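Local structure of flagellar hook-associated protein (Burkholderia pseudomallei, 4UT1) at residues Thr367-Ala372 and Leu382-Thr387; Ala341-Ala346 and Thr423-Arg428; Ser459-Ile464 and Ser551-Asp556. The protein probably serves as a structural component of the bacterial flagellum, at the junction between the hook and the filament. All coordinates share one frame; numbering follows the deposited sequence.

Contact 1. Residues Thr367-Ala372 and Leu382-Thr387; sequences TTSDYA and LTDRAT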
# COMPACT_ATOMS: atom_id res chain seq x y z
N THR A 367 -3.27 -4.05 1.65
CA THR A 367 -2.56 -3.60 2.83
C THR A 367 -1.95 -2.24 2.56
O THR A 367 -1.86 -1.83 1.40
CB THR A 367 -1.45 -4.59 3.22
OG1 THR A 367 -0.64 -4.84 2.07
CG2 THR A 367 -2.08 -5.90 3.69
N THR A 368 -1.53 -1.55 3.62
CA THR A 368 -1.00 -0.19 3.49
C THR A 368 0.38 -0.00 4.11
O THR A 368 0.89 1.13 4.13
CB THR A 368 -1.93 0.84 4.13
OG1 THR A 368 -2.13 0.51 5.51
CG2 THR A 368 -3.29 0.87 3.41
N SER A 369 0.96 -1.08 4.65
CA SER A 369 2.30 -1.01 5.26
C SER A 369 3.33 -1.95 4.62
O SER A 369 3.10 -2.49 3.53
CB SER A 369 2.21 -1.31 6.77
OG SER A 369 3.44 -0.96 7.42
N ASP A 370 4.47 -2.11 5.29
CA ASP A 370 5.52 -3.05 4.86
C ASP A 370 5.65 -4.12 5.93
O ASP A 370 5.48 -3.84 7.11
CB ASP A 370 6.91 -2.39 4.71
CG ASP A 370 6.97 -1.28 3.67
OD1 ASP A 370 6.21 -1.30 2.68
OD2 ASP A 370 7.84 -0.39 3.85
N TYR A 371 5.99 -5.34 5.52
CA TYR A 371 5.99 -6.45 6.48
C TYR A 371 7.21 -7.34 6.40
O TYR A 371 7.93 -7.36 5.40
CB TYR A 371 4.73 -7.31 6.30
CG TYR A 371 3.50 -6.45 6.21
CD1 TYR A 371 2.83 -6.03 7.36
CD2 TYR A 371 3.04 -6.01 4.98
CE1 TYR A 371 1.72 -5.19 7.27
CE2 TYR A 371 1.93 -5.18 4.88
CZ TYR A 371 1.28 -4.77 6.02
OH TYR A 371 0.19 -3.94 5.91
N ALA A 372 7.43 -8.11 7.46
CA ALA A 372 8.36 -9.22 7.39
C ALA A 372 7.59 -10.46 7.82
O ALA A 372 6.87 -10.41 8.81
CB ALA A 372 9.58 -8.99 8.27
N LEU A 382 3.81 -12.52 10.90
CA LEU A 382 3.88 -11.33 10.06
C LEU A 382 4.02 -10.13 10.96
O LEU A 382 3.15 -9.86 11.79
CB LEU A 382 2.62 -11.21 9.18
CG LEU A 382 2.72 -10.16 8.06
CD1 LEU A 382 3.58 -10.70 6.92
CD2 LEU A 382 1.34 -9.77 7.55
N THR A 383 5.11 -9.39 10.78
CA THR A 383 5.37 -8.20 11.57
C THR A 383 5.37 -6.95 10.69
O THR A 383 5.91 -6.96 9.58
CB THR A 383 6.72 -8.31 12.29
OG1 THR A 383 6.73 -9.52 13.08
CG2 THR A 383 6.94 -7.12 13.19
N ASP A 384 4.74 -5.90 11.18
CA ASP A 384 4.76 -4.59 10.53
C ASP A 384 6.14 -3.96 10.72
O ASP A 384 6.58 -3.77 11.85
CB ASP A 384 3.65 -3.70 11.11
CG ASP A 384 3.49 -2.39 10.37
OD1 ASP A 384 4.50 -1.69 10.18
OD2 ASP A 384 2.35 -2.06 10.00
N ARG A 385 6.81 -3.65 9.61
CA ARG A 385 8.20 -3.19 9.67
C ARG A 385 8.36 -1.75 10.19
O ARG A 385 9.43 -1.37 10.64
CB ARG A 385 8.86 -3.31 8.29
CG ARG A 385 9.35 -4.73 7.96
CD ARG A 385 9.77 -4.86 6.50
NE ARG A 385 10.81 -3.91 6.07
CZ ARG A 385 12.12 -4.08 6.20
NH1 ARG A 385 12.62 -5.16 6.80
NH2 ARG A 385 12.95 -3.14 5.76
N ALA A 386 7.29 -0.96 10.11
CA ALA A 386 7.33 0.43 10.55
C ALA A 386 7.19 0.54 12.06
O ALA A 386 7.87 1.34 12.72
CB ALA A 386 6.23 1.23 9.86
N THR A 387 6.31 -0.28 12.62
CA THR A 387 5.96 -0.21 14.03
C THR A 387 6.61 -1.32 14.85
O THR A 387 6.76 -1.19 16.07
CB THR A 387 4.44 -0.28 14.23
OG1 THR A 387 3.97 -1.56 13.79
CG2 THR A 387 3.73 0.81 13.44
O HOH W 1 9.93 -1.50 5.16
O HOH W 2 7.96 -11.22 11.47
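L382 packs against Y371 at the paired start and finish of a beta hairpin, strands 371-375 and 380-384, inside the sheet of the D2-like domain. The leucine brings CD1 to within 3.6 Å of Y371 CB, while CD2 lies obliquely to the phenol ring; V391 of the next strand touches both side chains. T383 makes the antiparallel hydrogen-bonded pair with A372: its N donates to A372 O, and its own O accepts the hydrogen bond of A372 N at 2.9 Å, in the carbonyl plane. A water joins T383 OG1 to A372 O, so that carbonyl is gripped twice. D384 stands across from Y371 in a non-hydrogen-bonded pair. With CG anti to the backbone N (chi1 -173°), its carboxylate reaches S369, whose OG sits 3.0 Å from both OD1 and OD2 in a weak contact. D384 OD1 also accepts from A386 N, an Asx turn that bends the chain away as the strand ends. R385 gives its N to D370 O over 2.8 Å in an almost straight bond, 178° at the hydrogen. Its chain, bent at chi3 (56°), lays CD against Y371 O. D370 OD2, already in a salt bridge with R428, meets R385 through water: one molecule donates to that oxygen and accepts from R385 NE, 2.7 Å from each.

Contact 2. Residues Ala341-Ala346 and Thr423-Arg428; sequences APAVYA and TVLPTR. With EDO (1,2-ethanediol), chain L.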
# COMPACT_ATOMS: atom_id res chain seq x y z
N ALA A 341 3.46 -6.87 -9.29
CA ALA A 341 3.10 -7.67 -8.12
C ALA A 341 3.87 -7.20 -6.90
O ALA A 341 4.82 -6.42 -7.01
CB ALA A 341 3.35 -9.16 -8.39
N PRO A 342 3.45 -7.65 -5.72
CA PRO A 342 4.17 -7.32 -4.49
C PRO A 342 5.66 -7.64 -4.61
O PRO A 342 6.07 -8.45 -5.44
CB PRO A 342 3.49 -8.20 -3.45
CG PRO A 342 2.07 -8.27 -3.93
CD PRO A 342 2.15 -8.29 -5.44
N ALA A 343 6.47 -6.98 -3.80
CA ALA A 343 7.89 -7.25 -3.78
C ALA A 343 8.19 -8.13 -2.59
O ALA A 343 7.70 -7.86 -1.48
CB ALA A 343 8.70 -5.96 -3.73
N VAL A 344 8.99 -9.17 -2.81
CA VAL A 344 9.40 -10.06 -1.73
C VAL A 344 10.92 -10.29 -1.78
O VAL A 344 11.47 -10.64 -2.82
CB VAL A 344 8.68 -11.42 -1.80
CG1 VAL A 344 9.07 -12.29 -0.60
CG2 VAL A 344 7.16 -11.22 -1.85
N TYR A 345 11.57 -10.06 -0.65
CA TYR A 345 13.00 -10.35 -0.51
C TYR A 345 13.23 -11.41 0.55
O TYR A 345 12.77 -11.25 1.68
CB TYR A 345 13.80 -9.11 -0.12
CG TYR A 345 13.69 -7.95 -1.07
CD1 TYR A 345 14.30 -8.01 -2.31
CD2 TYR A 345 12.97 -6.81 -0.74
CE1 TYR A 345 14.21 -6.96 -3.19
CE2 TYR A 345 12.88 -5.76 -1.61
CZ TYR A 345 13.50 -5.84 -2.84
OH TYR A 345 13.41 -4.79 -3.72
N ALA A 346 13.98 -12.46 0.22
CA ALA A 346 14.47 -13.37 1.25
C ALA A 346 15.58 -12.65 2.01
O ALA A 346 16.49 -12.08 1.40
CB ALA A 346 14.96 -14.67 0.64
N THR A 423 11.08 -10.18 3.54
CA THR A 423 10.49 -8.85 3.49
C THR A 423 9.36 -8.85 2.49
O THR A 423 9.51 -9.33 1.37
CB THR A 423 11.50 -7.78 3.11
OG1 THR A 423 12.58 -7.85 4.04
CG2 THR A 423 10.86 -6.39 3.18
N VAL A 424 8.22 -8.34 2.91
CA VAL A 424 7.05 -8.34 2.05
C VAL A 424 6.58 -6.92 1.88
O VAL A 424 6.18 -6.27 2.85
CB VAL A 424 5.92 -9.19 2.63
CG1 VAL A 424 4.68 -9.09 1.73
CG2 VAL A 424 6.38 -10.63 2.77
N LEU A 425 6.66 -6.44 0.64
CA LEU A 425 6.29 -5.07 0.29
C LEU A 425 5.16 -5.12 -0.71
O LEU A 425 5.39 -5.08 -1.93
CB LEU A 425 7.49 -4.31 -0.30
CG LEU A 425 8.83 -4.34 0.45
CD1 LEU A 425 9.90 -3.55 -0.31
CD2 LEU A 425 8.69 -3.76 1.86
N PRO A 426 3.92 -5.25 -0.22
CA PRO A 426 2.79 -5.50 -1.13
C PRO A 426 2.45 -4.33 -2.03
O PRO A 426 1.93 -4.59 -3.12
CB PRO A 426 1.64 -5.79 -0.17
CG PRO A 426 2.31 -6.20 1.14
CD PRO A 426 3.51 -5.31 1.19
N THR A 427 2.73 -3.09 -1.62
CA THR A 427 2.26 -1.92 -2.37
C THR A 427 3.30 -0.87 -2.73
O THR A 427 3.00 0.03 -3.51
CB THR A 427 1.14 -1.18 -1.62
OG1 THR A 427 1.64 -0.73 -0.35
CG2 THR A 427 -0.07 -2.09 -1.41
N ARG A 428 4.51 -0.97 -2.18
CA ARG A 428 5.51 0.06 -2.47
C ARG A 428 5.74 0.20 -3.97
O ARG A 428 5.80 1.33 -4.49
CB ARG A 428 6.85 -0.25 -1.79
CG ARG A 428 7.86 0.87 -2.01
CD ARG A 428 9.25 0.57 -1.45
NE ARG A 428 9.24 0.43 0.00
CZ ARG A 428 10.30 0.08 0.72
NH1 ARG A 428 11.46 -0.15 0.11
NH2 ARG A 428 10.21 -0.02 2.04
C1 EDO L . 11.51 -8.54 -5.17
O1 EDO L . 10.24 -9.06 -5.59
C2 EDO L . 12.34 -8.04 -6.35
O2 EDO L . 12.81 -9.12 -7.16
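Y345 and L425 lie on the same face of the sheet, two residues apart in register, and their side chains slant across one another. L425 CD1 comes to the edge of the phenol ring, near its plane, 3.9 Å from CE2; the beta carbon of T423 is at the ring edge too. The tyrosine gets there because CG is anti to the carbonyl carbon (chi1 -58°), which swings the ring back along its own strand toward A343. On the same face A343 CB faces L425 CB. The same methyl of L425, CD1, also sits 3.7 Å above the guanidinium plane of R428, over its centre, while a salt bridge to D256 holds that arginine. V344 and V424 point to the opposite face, where V358 touches both; across the pair V344 CG1 meets T423 O rather than the other valine.

Beyond the last bridge the two prolines take over, P342 CB resting 3.6 Å from P426 CA. The backbones are held by two hydrogen-bonded pairs. L425 N reaches A343 O at 2.8 Å, but the return bond from A343 N comes in 44° above the carbonyl plane of L425 O. Y345 N, in contrast, meets a lone pair of T423 O in plane, and T423 N closes the ring to Y345 O at 2.7 Å. V344 N turns outward, where a 1,2-ethanediol, probably from the crystallisation liquor, accepts its proton through O1. T423 OG1 bonds to S255 O. This is classic antiparallel pairing at the margin of a beta sheet: strand 343-346 is outermost within the chain, and strand 421-425 returns beside it after 74 intervening residues.

Contact 3. Residues Ser459-Ile464 and Ser551-Asp556; sequences SGTGVI and SGTPAD. With EDO (1,2-ethanediol), chain U.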
# COMPACT_ATOMS: atom_id res chain seq x y z
N SER A 459 -50.70 -5.90 -19.74
CA SER A 459 -51.81 -4.99 -19.52
C SER A 459 -51.79 -4.44 -18.10
O SER A 459 -52.46 -3.46 -17.80
CB SER A 459 -53.14 -5.68 -19.81
OG SER A 459 -53.37 -6.73 -18.87
N GLY A 460 -51.01 -5.07 -17.23
CA GLY A 460 -50.99 -4.66 -15.83
C GLY A 460 -50.08 -3.48 -15.55
O GLY A 460 -49.68 -2.77 -16.47
N THR A 461 -49.76 -3.26 -14.27
CA THR A 461 -48.92 -2.15 -13.85
C THR A 461 -47.56 -2.62 -13.38
O THR A 461 -46.88 -1.91 -12.65
CB THR A 461 -49.58 -1.35 -12.71
OG1 THR A 461 -49.83 -2.21 -11.60
CG2 THR A 461 -50.89 -0.70 -13.18
N GLY A 462 -47.18 -3.84 -13.76
CA GLY A 462 -45.89 -4.39 -13.36
C GLY A 462 -44.78 -3.60 -14.01
O GLY A 462 -44.85 -3.29 -15.20
N VAL A 463 -43.74 -3.28 -13.24
CA VAL A 463 -42.59 -2.55 -13.77
C VAL A 463 -41.31 -3.21 -13.28
O VAL A 463 -41.10 -3.36 -12.08
CB VAL A 463 -42.60 -1.08 -13.35
CG1 VAL A 463 -43.77 -0.32 -14.03
CG2 VAL A 463 -42.72 -0.98 -11.86
N ILE A 464 -40.47 -3.63 -14.21
CA ILE A 464 -39.24 -4.33 -13.83
C ILE A 464 -38.05 -3.40 -14.07
O ILE A 464 -38.07 -2.58 -15.00
CB ILE A 464 -39.08 -5.65 -14.60
CG1 ILE A 464 -37.96 -6.52 -13.99
CG2 ILE A 464 -38.86 -5.42 -16.09
CD1 ILE A 464 -38.02 -7.98 -14.46
N SER A 551 -41.97 -4.17 -9.32
CA SER A 551 -42.95 -3.51 -8.47
C SER A 551 -44.24 -3.41 -9.27
O SER A 551 -44.27 -3.77 -10.44
CB SER A 551 -42.46 -2.12 -8.04
OG SER A 551 -42.37 -1.26 -9.14
N GLY A 552 -45.30 -2.94 -8.63
CA GLY A 552 -46.58 -2.83 -9.30
C GLY A 552 -47.36 -4.14 -9.37
O GLY A 552 -46.96 -5.16 -8.78
N THR A 553 -48.46 -4.11 -10.10
CA THR A 553 -49.37 -5.25 -10.18
C THR A 553 -49.49 -5.78 -11.61
O THR A 553 -50.28 -5.25 -12.40
CB THR A 553 -50.76 -4.87 -9.66
OG1 THR A 553 -50.65 -4.35 -8.33
CG2 THR A 553 -51.70 -6.08 -9.66
N PRO A 554 -48.72 -6.83 -11.93
CA PRO A 554 -48.89 -7.43 -13.26
C PRO A 554 -50.29 -8.03 -13.39
O PRO A 554 -50.85 -8.46 -12.39
CB PRO A 554 -47.81 -8.52 -13.31
CG PRO A 554 -46.93 -8.29 -12.08
CD PRO A 554 -47.82 -7.62 -11.08
N ALA A 555 -50.84 -8.05 -14.60
CA ALA A 555 -52.07 -8.78 -14.87
C ALA A 555 -51.74 -10.26 -15.00
O ALA A 555 -50.57 -10.62 -15.10
CB ALA A 555 -52.74 -8.27 -16.13
N ASP A 556 -52.76 -11.11 -14.99
CA ASP A 556 -52.54 -12.54 -15.19
C ASP A 556 -51.93 -12.76 -16.56
O ASP A 556 -52.40 -12.19 -17.55
CB ASP A 556 -53.86 -13.33 -15.03
CG ASP A 556 -53.65 -14.84 -15.11
OD1 ASP A 556 -52.85 -15.37 -14.31
OD2 ASP A 556 -54.25 -15.48 -15.98
C1 EDO U . -50.09 -11.49 -21.20
O1 EDO U . -49.79 -11.39 -22.59
C2 EDO U . -51.16 -10.50 -20.80
O2 EDO U . -51.49 -10.65 -19.41
O HOH W 3 -39.45 -2.04 -9.73
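The frayed edge of a beta sheet in the D3 domain brings S551 and V463 together, with two antiparallel loops running on past them at the protein surface. V463 N donates to S551 O at 2.9 Å, and S551 N returns the bond to V463 O at 3.0 Å; a water spans V463 O and S551 OG. This is the last bridge between strands 463-470 and 546-551; past it the pairing goes over to a looser form. G552, at phi 81°, breaks the strand, and its CA hydrogen points at T461 O. Here T461 uses both backbone and side chain. Its hydroxyl sits between its own backbone N and carbonyl carbon (chi1 58°), which carries OG1 to within 2.8 Å of T553 N, so a side-chain oxygen stands in for the carbonyl that a regular ladder would offer. T461 N meanwhile donates to T553 O at 2.8 Å, arriving 52° above that carbonyl's plane. Close approach is possible because G460 and G552 carry no side chain: G460 CA lies 3.6 Å from both T553 O and A555 N. D558 crosslinks the far end, OD2 accepting from G460 N and A555 N, and OD1 from S459 N. P554 turns from the partner segment to pack on Y484, Y521 and F560. At the exposed tip, S459 OG rests 3.2 Å from A555 CB.

Contacts 1 and 2 belong to one five-stranded antiparallel sheet, their centres 10 Å apart. Contact 1 joins neighbouring strands 371-375 and 380-384, and is nested in the long loop that contact 2 closes. The two touch directly: strand 421-425 lies between 343-346 and 371-375, Y371 O and V424 N probably share a hydrogen bond, and D370 pairs with R428. The loops next to the sheet, at T368, D370, T427 and R428, rest on helix 287-322. Contact 3 follows later in the chain, in the D3 domain, about 56 Å between centres from each of the others, without touch. The contacts thus lie in two separate beta regions, of several, spaced along an elongated body with long helices.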